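Chromosomal replication initiator protein DnaA (Aquifex aeolicus, PDB 1L8Q) probably initiates and regulates chromosomal replication by binding, in its ATP form, to the origin of replication as an AAA+ ATPase. Local coordinates at residues 13-22 / 162-173; 263-272 / 315-324. All blocks are in the same frame, centred on the assembly; numbering follows the deposited sequence.

Overall arrangement
Contact 1 (13-22 / 162-173) lies in domain III, the AAA+ region, at the adenine end of the bound ADP. It joins the loop before helix 20-31 and that helix's first turn to the end of strand 160-163, an outermost strand of the parallel sheet, the loop after it and the start of helix 168-181. The side chain of Ile164 is about 9 Å from the magnesium ion. Contact 2 (263-272 / 315-324) pairs two helices of domain IV, which probably binds double-stranded DNA, and lies far from the nucleotide. The centres of contacts 1 and 2 are about 39 Å apart, and the nearest atoms of contacts 1 and 2 about 19 Å. Helix 216-241 follows the AAA+ region and also packs against helix 258-272.

Contact 1 (13-22 / 162-173); sequences FIVGEGNRLA and VEIELDNKTRFK. With ADP (adenosine-5'-diphosphate), chain C.
Phe13 meets Ile164 beside the adenine of ADP. The ring CZ of Phe13 lies 4.3 Å from Ile164 CD1, which sits at the ring edge. With CG anti to the backbone N (chi1 -170°), the Phe13 ring turns one face to the base, and ADP N6 lies over its centre. His52 packs edge-to-face with the same ring.

The base is read by the backbone of Ile14. Ile14 N donates to ADP N1 at 3.0 Å and ADP N6 donates to Ile14 O at 2.7 Å, both nearly straight. The Ile14 side chain turns to helix 168-181. There CG2 of Ile14 lies 3.9 Å from CD of Lys173, against the aliphatic part of an extended lysine. From 162-173, Leu166 brings CD1 to 3.7 Å from ADP N7.

Gly16 CA lies 3.4 Å from Thr170 OG1. A CB on Gly16 would run into that hydroxyl, and one on Gly18 into Glu165 O. Glu165 N donates to Gly18 O at 2.8 Å. A water links Glu17 N to Asp167 OD2. Asp167 also occupies the N-cap position of helix 168-181, and its carboxylate accepts from Thr170 N, though the position of OD1 in the model is doubtful.

Asn19, a residue of the ADP site, lays its CB against Ile164 CG1. Further along, Ala22 CB touches Val162 CG2 at 3.6 Å, and Leu21 CD1 reaches the CB and CG1 of Val162.

Besides apolar packing, one direct backbone bond and one water bridge join 13-22 to 162-173. Around the base stand Phe13, Ile14 and Leu166. Its N1 and N6 edge is gripped by one residue's amide and carbonyl, a pattern that matches adenine, as expected for the nucleotide pocket of an AAA+ domain.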
loop_
_atom_site.group_PDB
_atom_site.type_symbol
_atom_site.label_atom_id
_atom_site.label_comp_id
_atom_site.label_asym_id
_atom_site.label_seq_id
_atom_site.Cartn_x
_atom_site.Cartn_y
_atom_site.Cartn_z
ATOM N N PHE A 13 -3.793 5.109 17.827
ATOM C CA PHE A 13 -3.662 3.885 17.056
ATOM C C PHE A 13 -4.746 2.955 17.558
ATOM O O PHE A 13 -4.751 2.577 18.734
ATOM C CB PHE A 13 -2.286 3.247 17.264
ATOM C CG PHE A 13 -1.982 2.105 16.315
ATOM C CD1 PHE A 13 -1.441 2.350 15.057
ATOM C CD2 PHE A 13 -2.207 0.789 16.695
ATOM C CE1 PHE A 13 -1.150 1.297 14.195
ATOM C CE2 PHE A 13 -1.910 -0.260 15.842
ATOM C CZ PHE A 13 -1.382 -0.005 14.593
ATOM N N ILE A 14 -5.698 2.628 16.693
ATOM C CA ILE A 14 -6.742 1.688 17.066
ATOM C C ILE A 14 -6.216 0.259 16.951
ATOM O O ILE A 14 -5.533 -0.084 15.999
ATOM C CB ILE A 14 -7.996 1.885 16.194
ATOM C CG1 ILE A 14 -8.418 3.354 16.212
ATOM C CG2 ILE A 14 -9.140 0.999 16.685
ATOM C CD1 ILE A 14 -9.674 3.641 15.432
ATOM N N VAL A 15 -6.551 -0.564 17.929
ATOM C CA VAL A 15 -6.017 -1.904 18.019
ATOM C C VAL A 15 -7.074 -2.960 17.743
ATOM O O VAL A 15 -8.179 -2.896 18.266
ATOM C CB VAL A 15 -5.355 -2.137 19.406
ATOM C CG1 VAL A 15 -4.832 -3.561 19.533
ATOM C CG2 VAL A 15 -4.218 -1.114 19.637
ATOM N N GLY A 16 -6.721 -3.901 16.872
ATOM C CA GLY A 16 -7.563 -5.019 16.496
ATOM C C GLY A 16 -6.670 -6.245 16.390
ATOM O O GLY A 16 -5.435 -6.147 16.516
ATOM N N GLU A 17 -7.238 -7.408 16.152
ATOM C CA GLU A 17 -6.366 -8.566 16.195
ATOM C C GLU A 17 -5.371 -8.625 15.037
ATOM O O GLU A 17 -4.479 -9.457 15.014
ATOM C CB GLU A 17 -7.131 -9.876 16.459
ATOM C CG GLU A 17 -7.117 -10.248 17.964
ATOM C CD GLU A 17 -5.970 -11.213 18.347
ATOM O OE1 GLU A 17 -4.843 -11.127 17.740
ATOM O OE2 GLU A 17 -6.193 -12.079 19.238
ATOM N N GLY A 18 -5.482 -7.678 14.124
ATOM C CA GLY A 18 -4.601 -7.650 12.991
ATOM C C GLY A 18 -3.339 -6.839 13.218
ATOM O O GLY A 18 -2.400 -6.958 12.437
ATOM N N ASN A 19 -3.311 -6.014 14.268
ATOM C CA ASN A 19 -2.151 -5.168 14.526
ATOM C C ASN A 19 -1.710 -5.197 15.979
ATOM O O ASN A 19 -0.842 -4.427 16.401
ATOM C CB ASN A 19 -2.409 -3.723 14.072
ATOM C CG ASN A 19 -3.726 -3.143 14.632
ATOM O OD1 ASN A 19 -4.292 -2.203 14.067
ATOM N ND2 ASN A 19 -4.207 -3.702 15.733
ATOM N N ARG A 20 -2.310 -6.098 16.732
ATOM C CA ARG A 20 -2.031 -6.247 18.152
ATOM C C ARG A 20 -0.567 -6.583 18.463
ATOM O O ARG A 20 0.075 -5.875 19.260
ATOM C CB ARG A 20 -2.947 -7.314 18.735
ATOM C CG ARG A 20 -3.252 -7.155 20.201
ATOM C CD ARG A 20 -4.081 -8.285 20.759
ATOM N NE ARG A 20 -3.507 -8.787 22.003
ATOM C CZ ARG A 20 -3.629 -10.038 22.443
ATOM N NH1 ARG A 20 -4.323 -10.938 21.749
ATOM N NH2 ARG A 20 -3.064 -10.383 23.589
ATOM N N LEU A 21 -0.044 -7.657 17.853
ATOM C CA LEU A 21 1.358 -8.051 18.054
ATOM C C LEU A 21 2.268 -6.840 17.906
ATOM O O LEU A 21 2.938 -6.432 18.846
ATOM C CB LEU A 21 1.772 -9.091 17.018
ATOM C CG LEU A 21 2.534 -10.341 17.431
ATOM C CD1 LEU A 21 3.355 -10.821 16.269
ATOM C CD2 LEU A 21 3.387 -10.092 18.620
ATOM N N ALA A 22 2.292 -6.273 16.707
ATOM C CA ALA A 22 3.132 -5.134 16.431
ATOM C C ALA A 22 2.945 -4.096 17.523
ATOM O O ALA A 22 3.908 -3.633 18.132
ATOM C CB ALA A 22 2.783 -4.548 15.088
ATOM N N VAL A 162 7.377 -8.838 13.033
ATOM C CA VAL A 162 5.938 -8.911 13.220
ATOM C C VAL A 162 5.151 -8.351 12.035
ATOM O O VAL A 162 5.308 -7.200 11.645
ATOM C CB VAL A 162 5.489 -8.214 14.513
ATOM C CG1 VAL A 162 6.421 -8.570 15.647
ATOM C CG2 VAL A 162 5.498 -6.757 14.334
ATOM N N GLU A 163 4.305 -9.181 11.468
ATOM C CA GLU A 163 3.457 -8.788 10.365
ATOM C C GLU A 163 2.332 -7.905 10.885
ATOM O O GLU A 163 1.833 -8.122 11.954
ATOM C CB GLU A 163 2.874 -10.047 9.726
ATOM C CG GLU A 163 2.053 -9.826 8.484
ATOM C CD GLU A 163 1.763 -11.133 7.765
ATOM O OE1 GLU A 163 1.918 -12.207 8.412
ATOM O OE2 GLU A 163 1.397 -11.099 6.558
ATOM N N ILE A 164 1.926 -6.911 10.122
ATOM C CA ILE A 164 0.844 -6.047 10.561
ATOM C C ILE A 164 -0.261 -6.001 9.521
ATOM O O ILE A 164 -0.003 -5.967 8.318
ATOM C CB ILE A 164 1.391 -4.645 10.878
ATOM C CG1 ILE A 164 0.328 -3.763 11.494
ATOM C CG2 ILE A 164 1.999 -3.994 9.650
ATOM C CD1 ILE A 164 0.814 -2.395 11.737
ATOM N N GLU A 165 -1.499 -6.052 9.980
ATOM C CA GLU A 165 -2.650 -6.037 9.069
ATOM C C GLU A 165 -3.722 -5.084 9.557
ATOM O O GLU A 165 -3.863 -4.836 10.755
ATOM C CB GLU A 165 -3.273 -7.449 8.913
ATOM C CG GLU A 165 -2.616 -8.332 7.857
ATOM C CD GLU A 165 -2.839 -9.846 8.082
ATOM O OE1 GLU A 165 -2.444 -10.646 7.192
ATOM O OE2 GLU A 165 -3.398 -10.253 9.136
ATOM N N LEU A 166 -4.477 -4.546 8.615
ATOM C CA LEU A 166 -5.607 -3.715 8.943
ATOM C C LEU A 166 -6.870 -4.535 8.733
ATOM O O LEU A 166 -7.397 -4.596 7.633
ATOM C CB LEU A 166 -5.633 -2.491 8.063
ATOM C CG LEU A 166 -6.504 -1.372 8.629
ATOM C CD1 LEU A 166 -5.749 -0.688 9.743
ATOM C CD2 LEU A 166 -6.866 -0.378 7.552
ATOM N N ASP A 167 -7.339 -5.172 9.794
ATOM C CA ASP A 167 -8.478 -6.054 9.708
ATOM C C ASP A 167 -9.828 -5.322 9.657
ATOM O O ASP A 167 -9.916 -4.130 9.936
ATOM C CB ASP A 167 -8.450 -7.068 10.860
ATOM C CG ASP A 167 -8.894 -6.468 12.210
ATOM O OD1 ASP A 167 -9.203 -5.265 12.289
ATOM O OD2 ASP A 167 -8.972 -7.146 13.253
ATOM N N ASN A 168 -10.879 -6.060 9.315
ATOM C CA ASN A 168 -12.222 -5.485 9.173
ATOM C C ASN A 168 -12.745 -4.784 10.426
ATOM O O ASN A 168 -13.296 -3.700 10.351
ATOM C CB ASN A 168 -13.231 -6.556 8.716
ATOM C CG ASN A 168 -12.984 -7.033 7.283
ATOM O OD1 ASN A 168 -12.615 -6.260 6.411
ATOM N ND2 ASN A 168 -13.191 -8.316 7.050
ATOM N N LYS A 169 -12.583 -5.403 11.580
ATOM C CA LYS A 169 -13.058 -4.775 12.800
ATOM C C LYS A 169 -12.374 -3.428 12.988
ATOM O O LYS A 169 -12.984 -2.479 13.478
ATOM C CB LYS A 169 -12.833 -5.670 14.018
ATOM C CG LYS A 169 -13.496 -5.136 15.285
ATOM C CD LYS A 169 -13.374 -6.103 16.482
ATOM C CE LYS A 169 -14.495 -5.839 17.535
ATOM N NZ LYS A 169 -14.218 -4.710 18.498
ATOM N N THR A 170 -11.120 -3.340 12.554
ATOM C CA THR A 170 -10.344 -2.118 12.697
ATOM C C THR A 170 -10.767 -1.012 11.704
ATOM O O THR A 170 -11.026 0.117 12.113
ATOM C CB THR A 170 -8.842 -2.442 12.628
ATOM O OG1 THR A 170 -8.476 -3.191 13.794
ATOM C CG2 THR A 170 -8.005 -1.195 12.749
ATOM N N ARG A 171 -10.847 -1.336 10.416
ATOM C CA ARG A 171 -11.313 -0.363 9.430
ATOM C C ARG A 171 -12.628 0.234 9.908
ATOM O O ARG A 171 -12.823 1.441 9.906
ATOM C CB ARG A 171 -11.562 -1.032 8.078
ATOM C CG ARG A 171 -10.391 -1.020 7.146
ATOM C CD ARG A 171 -10.731 -1.365 5.701
ATOM N NE ARG A 171 -11.252 -2.721 5.586
ATOM C CZ ARG A 171 -12.390 -3.015 4.985
ATOM N NH1 ARG A 171 -13.113 -2.041 4.435
ATOM N NH2 ARG A 171 -12.809 -4.270 4.929
ATOM N N PHE A 172 -13.532 -0.645 10.306
ATOM C CA PHE A 172 -14.816 -0.253 10.815
ATOM C C PHE A 172 -14.676 0.877 11.833
ATOM O O PHE A 172 -15.274 1.943 11.670
ATOM C CB PHE A 172 -15.511 -1.466 11.437
ATOM C CG PHE A 172 -16.834 -1.164 12.057
ATOM C CD1 PHE A 172 -17.904 -0.776 11.279
ATOM C CD2 PHE A 172 -17.016 -1.301 13.425
ATOM C CE1 PHE A 172 -19.158 -0.502 11.858
ATOM C CE2 PHE A 172 -18.257 -1.031 14.023
ATOM C CZ PHE A 172 -19.333 -0.631 13.232
ATOM N N LYS A 173 -13.894 0.650 12.881
ATOM C CA LYS A 173 -13.708 1.689 13.881
ATOM C C LYS A 173 -13.104 2.941 13.232
ATOM O O LYS A 173 -13.551 4.067 13.497
ATOM C CB LYS A 173 -12.851 1.188 15.042
ATOM C CG LYS A 173 -13.465 0.002 15.768
ATOM C CD LYS A 173 -12.778 -0.277 17.077
ATOM C CE LYS A 173 -13.262 -1.575 17.678
ATOM N NZ LYS A 173 -12.407 -1.982 18.836
HETATM P PB ADP C . 1.529 2.344 5.989
HETATM O O1B ADP C . 2.707 3.145 6.564
HETATM O O2B ADP C . 1.496 0.903 6.408
HETATM O O3B ADP C . 1.309 2.572 4.526
HETATM P PA ADP C . 0.335 4.307 7.484
HETATM O O1A ADP C . 1.035 4.130 8.819
HETATM O O2A ADP C . 1.024 5.317 6.581
HETATM O O3A ADP C . 0.242 2.927 6.695
HETATM O "O5'" ADP C . -1.193 4.679 7.725
HETATM C "C5'" ADP C . -2.044 4.983 6.634
HETATM C "C4'" ADP C . -3.155 5.829 7.204
HETATM O "O4'" ADP C . -4.087 5.004 7.932
HETATM C "C3'" ADP C . -2.579 6.800 8.211
HETATM O "O3'" ADP C . -3.399 7.957 8.130
HETATM C "C2'" ADP C . -2.794 6.092 9.530
HETATM O "O2'" ADP C . -2.857 6.921 10.678
HETATM C "C1'" ADP C . -4.092 5.364 9.316
HETATM N N9 ADP C . -4.059 4.165 10.163
HETATM C C8 ADP C . -3.388 3.018 9.906
HETATM N N7 ADP C . -3.584 2.121 10.920
HETATM C C5 ADP C . -4.364 2.706 11.834
HETATM C C6 ADP C . -4.943 2.327 13.131
HETATM N N6 ADP C . -4.720 1.117 13.669
HETATM N N1 ADP C . -5.705 3.224 13.767
HETATM C C2 ADP C . -5.954 4.444 13.249
HETATM N N3 ADP C . -5.456 4.847 12.065
HETATM C C4 ADP C . -4.674 4.045 11.337
HETATM O O HOH W 1 -10.066 -7.116 15.671
#

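Contact 2 (263-272 / 315-324)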
loop_
_atom_site.group_PDB
_atom_site.type_symbol
_atom_site.label_atom_id
_atom_site.label_comp_id
_atom_site.label_asym_id
_atom_site.label_seq_id
_atom_site.Cartn_x
_atom_site.Cartn_y
_atom_site.Cartn_z
ATOM N N ILE A 263 -9.713 -8.669 -24.028
ATOM C CA ILE A 263 -9.904 -7.337 -24.590
ATOM C C ILE A 263 -10.930 -6.527 -23.791
ATOM O O ILE A 263 -10.711 -5.353 -23.502
ATOM C CB ILE A 263 -10.309 -7.401 -26.072
ATOM C CG1 ILE A 263 -11.729 -7.933 -26.215
ATOM C CG2 ILE A 263 -9.318 -8.247 -26.877
ATOM C CD1 ILE A 263 -12.447 -7.378 -27.411
ATOM N N ALA A 264 -12.044 -7.158 -23.436
ATOM C CA ALA A 264 -13.068 -6.479 -22.662
ATOM C C ALA A 264 -12.452 -5.870 -21.411
ATOM O O ALA A 264 -12.438 -4.652 -21.249
ATOM C CB ALA A 264 -14.182 -7.435 -22.296
HETATM N N MSE A 265 -11.939 -6.715 -20.527
HETATM C CA MSE A 265 -11.282 -6.218 -19.331
HETATM C C MSE A 265 -10.348 -5.072 -19.713
HETATM O O MSE A 265 -10.326 -4.028 -19.056
HETATM C CB MSE A 265 -10.503 -7.335 -18.634
HETATM C CG MSE A 265 -11.381 -8.383 -17.988
HETATM SE SE MSE A 265 -10.384 -9.920 -17.345
HETATM C CE MSE A 265 -11.850 -10.923 -16.593
ATOM N N TYR A 266 -9.598 -5.265 -20.796
ATOM C CA TYR A 266 -8.682 -4.240 -21.285
ATOM C C TYR A 266 -9.430 -2.958 -21.616
ATOM O O TYR A 266 -9.000 -1.862 -21.255
ATOM C CB TYR A 266 -7.912 -4.737 -22.516
ATOM C CG TYR A 266 -6.906 -3.742 -23.036
ATOM C CD1 TYR A 266 -5.610 -3.703 -22.527
ATOM C CD2 TYR A 266 -7.249 -2.836 -24.033
ATOM C CE1 TYR A 266 -4.683 -2.790 -23.001
ATOM C CE2 TYR A 266 -6.338 -1.921 -24.507
ATOM C CZ TYR A 266 -5.055 -1.901 -23.995
ATOM O OH TYR A 266 -4.145 -0.986 -24.469
ATOM N N LEU A 267 -10.557 -3.098 -22.295
ATOM C CA LEU A 267 -11.348 -1.939 -22.667
ATOM C C LEU A 267 -11.950 -1.244 -21.438
ATOM O O LEU A 267 -12.031 -0.010 -21.385
ATOM C CB LEU A 267 -12.432 -2.325 -23.669
ATOM C CG LEU A 267 -11.912 -2.805 -25.026
ATOM C CD1 LEU A 267 -12.968 -2.630 -26.095
ATOM C CD2 LEU A 267 -10.664 -2.048 -25.402
ATOM N N CYS A 268 -12.372 -2.038 -20.457
ATOM C CA CYS A 268 -12.918 -1.490 -19.223
ATOM C C CYS A 268 -11.821 -0.739 -18.523
ATOM O O CYS A 268 -12.035 0.359 -18.007
ATOM C CB CYS A 268 -13.436 -2.601 -18.313
ATOM S SG CYS A 268 -15.120 -3.153 -18.668
ATOM N N ARG A 269 -10.632 -1.324 -18.517
ATOM C CA ARG A 269 -9.495 -0.691 -17.876
ATOM C C ARG A 269 -9.056 0.546 -18.638
ATOM O O ARG A 269 -8.952 1.620 -18.074
ATOM C CB ARG A 269 -8.321 -1.676 -17.740
ATOM C CG ARG A 269 -7.104 -1.112 -17.018
ATOM C CD ARG A 269 -7.379 -0.588 -15.613
ATOM N NE ARG A 269 -6.183 -0.652 -14.784
ATOM C CZ ARG A 269 -6.030 -0.021 -13.628
ATOM N NH1 ARG A 269 -7.006 0.740 -13.144
ATOM N NH2 ARG A 269 -4.895 -0.152 -12.952
ATOM N N LYS A 270 -8.841 0.403 -19.937
ATOM C CA LYS A 270 -8.249 1.493 -20.702
ATOM C C LYS A 270 -9.232 2.563 -21.183
ATOM O O LYS A 270 -8.883 3.748 -21.259
ATOM C CB LYS A 270 -7.417 0.940 -21.863
ATOM C CG LYS A 270 -6.231 0.083 -21.411
ATOM C CD LYS A 270 -5.252 0.892 -20.552
ATOM C CE LYS A 270 -3.879 0.231 -20.498
ATOM N NZ LYS A 270 -2.817 1.205 -20.118
ATOM N N VAL A 271 -10.454 2.152 -21.499
ATOM C CA VAL A 271 -11.432 3.088 -22.030
ATOM C C VAL A 271 -12.277 3.800 -20.962
ATOM O O VAL A 271 -12.547 4.982 -21.078
ATOM C CB VAL A 271 -12.341 2.425 -23.075
ATOM C CG1 VAL A 271 -13.472 3.351 -23.458
ATOM C CG2 VAL A 271 -11.531 2.032 -24.304
ATOM N N CYS A 272 -12.674 3.084 -19.917
ATOM C CA CYS A 272 -13.481 3.688 -18.865
ATOM C C CYS A 272 -12.730 3.969 -17.572
ATOM O O CYS A 272 -13.327 4.451 -16.613
ATOM C CB CYS A 272 -14.711 2.842 -18.565
ATOM S SG CYS A 272 -15.914 2.804 -19.903
ATOM N N LEU A 315 -11.056 -0.792 -31.502
ATOM C CA LEU A 315 -12.090 -1.150 -30.548
ATOM C C LEU A 315 -12.209 -0.075 -29.464
ATOM O O LEU A 315 -13.314 0.280 -29.036
ATOM C CB LEU A 315 -11.785 -2.513 -29.919
ATOM C CG LEU A 315 -11.781 -3.715 -30.865
ATOM C CD1 LEU A 315 -11.460 -4.991 -30.107
ATOM C CD2 LEU A 315 -13.117 -3.829 -31.563
ATOM N N GLU A 316 -11.059 0.440 -29.035
ATOM C CA GLU A 316 -11.001 1.483 -28.024
ATOM C C GLU A 316 -11.764 2.706 -28.484
ATOM O O GLU A 316 -12.569 3.260 -27.745
ATOM C CB GLU A 316 -9.548 1.865 -27.737
ATOM C CG GLU A 316 -8.756 0.807 -26.992
ATOM C CD GLU A 316 -7.293 1.174 -26.865
ATOM O OE1 GLU A 316 -6.853 2.103 -27.571
ATOM O OE2 GLU A 316 -6.586 0.540 -26.056
ATOM N N LYS A 317 -11.515 3.118 -29.720
ATOM C CA LYS A 317 -12.139 4.317 -30.266
ATOM C C LYS A 317 -13.649 4.155 -30.432
ATOM O O LYS A 317 -14.425 5.043 -30.088
ATOM C CB LYS A 317 -11.470 4.712 -31.587
ATOM C CG LYS A 317 -10.014 5.174 -31.416
ATOM C CD LYS A 317 -9.232 5.120 -32.726
ATOM C CE LYS A 317 -7.783 5.585 -32.529
ATOM N NZ LYS A 317 -7.150 4.970 -31.313
ATOM N N GLN A 318 -14.067 3.012 -30.946
ATOM C CA GLN A 318 -15.487 2.757 -31.094
ATOM C C GLN A 318 -16.177 2.746 -29.728
ATOM O O GLN A 318 -17.154 3.468 -29.512
ATOM C CB GLN A 318 -15.721 1.452 -31.848
ATOM C CG GLN A 318 -15.266 1.504 -33.296
ATOM C CD GLN A 318 -15.954 2.611 -34.100
ATOM O OE1 GLN A 318 -17.185 2.665 -34.171
ATOM N NE2 GLN A 318 -15.158 3.475 -34.723
ATOM N N ALA A 319 -15.656 1.941 -28.805
ATOM C CA ALA A 319 -16.174 1.909 -27.443
ATOM C C ALA A 319 -16.344 3.324 -26.883
ATOM O O ALA A 319 -17.373 3.641 -26.294
ATOM C CB ALA A 319 -15.264 1.098 -26.546
ATOM N N PHE A 320 -15.342 4.175 -27.074
ATOM C CA PHE A 320 -15.429 5.545 -26.578
ATOM C C PHE A 320 -16.631 6.304 -27.155
ATOM O O PHE A 320 -17.465 6.830 -26.417
ATOM C CB PHE A 320 -14.145 6.306 -26.873
ATOM C CG PHE A 320 -14.205 7.753 -26.509
ATOM C CD1 PHE A 320 -13.930 8.163 -25.228
ATOM C CD2 PHE A 320 -14.528 8.703 -27.453
ATOM C CE1 PHE A 320 -13.960 9.493 -24.897
ATOM C CE2 PHE A 320 -14.571 10.027 -27.127
ATOM C CZ PHE A 320 -14.284 10.425 -25.846
ATOM N N ASP A 321 -16.709 6.353 -28.476
ATOM C CA ASP A 321 -17.786 7.053 -29.161
ATOM C C ASP A 321 -19.171 6.497 -28.821
ATOM O O ASP A 321 -20.161 7.230 -28.832
ATOM C CB ASP A 321 -17.586 6.977 -30.679
ATOM C CG ASP A 321 -16.433 7.836 -31.169
ATOM O OD1 ASP A 321 -15.883 8.631 -30.375
ATOM O OD2 ASP A 321 -16.015 7.784 -32.344
ATOM N N LYS A 322 -19.239 5.201 -28.530
ATOM C CA LYS A 322 -20.526 4.558 -28.283
ATOM C C LYS A 322 -20.926 4.525 -26.816
ATOM O O LYS A 322 -22.109 4.504 -26.497
ATOM C CB LYS A 322 -20.534 3.130 -28.838
ATOM C CG LYS A 322 -20.070 3.014 -30.292
ATOM C CD LYS A 322 -21.222 3.186 -31.263
ATOM C CE LYS A 322 -20.780 2.902 -32.695
ATOM N NZ LYS A 322 -19.914 3.983 -33.229
ATOM N N ILE A 323 -19.945 4.522 -25.924
ATOM C CA ILE A 323 -20.239 4.358 -24.512
ATOM C C ILE A 323 -19.837 5.521 -23.610
ATOM O O ILE A 323 -20.323 5.624 -22.500
ATOM C CB ILE A 323 -19.627 3.043 -24.012
ATOM C CG1 ILE A 323 -20.295 1.861 -24.736
ATOM C CG2 ILE A 323 -19.777 2.914 -22.496
ATOM C CD1 ILE A 323 -19.428 0.607 -24.830
ATOM N N CYS A 324 -18.978 6.413 -24.088
ATOM C CA CYS A 324 -18.505 7.510 -23.233
ATOM C C CYS A 324 -19.020 8.896 -23.606
ATOM O O CYS A 324 -18.869 9.847 -22.824
ATOM C CB CYS A 324 -16.990 7.513 -23.180
ATOM S SG CYS A 324 -16.350 5.880 -22.813
#
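Glu316 is the knob of this helix pair, which joins the C-terminal helix to the helix-turn-helix part of domain IV. Its side chain sits in a hole formed by Tyr266, Leu267, Lys270 and Val271 of helix 258-272. CG anti to the carbonyl carbon (chi1 -71°) and an extended chain beyond it carry the carboxylate across to Tyr266. Ring and carboxylate are nearly coplanar, with planes 4° apart, and OE2 lies at the ring edge. Tyr266 OH donates a weak hydrogen bond to Glu316 OE2 at 3.3 Å. One face of the tyrosine ring is covered by CG of Lys270, toward the rim.

The methylene groups of the knob are packed too: Glu316 CG lies 3.8 Å from Leu267 CD2. The two methyls of Val271 part: CG2 lies 3.8 Å from Glu316 CA and CG1 3.9 Å from Cys324 SG. At the other end, Ile263 and Leu315 cross at about a right angle, their CD1 atoms 3.7 Å apart. Leu267 CD1 rests on Leu315 CB at 4.0 Å. The axes of 263-272 and 315-323 come within 9.9 Å and cross at -64°, so the helices pass at a steep slant.

A phenylalanine in place of Tyr266 would probably leave Glu316 OE2 without its hydroxyl mate and the carboxylate freer to turn.

Apolar contacts thus surround a glutamate knob. The weak bond probably does little beyond orienting the carboxylate, and the fit rests on methylenes and methyls.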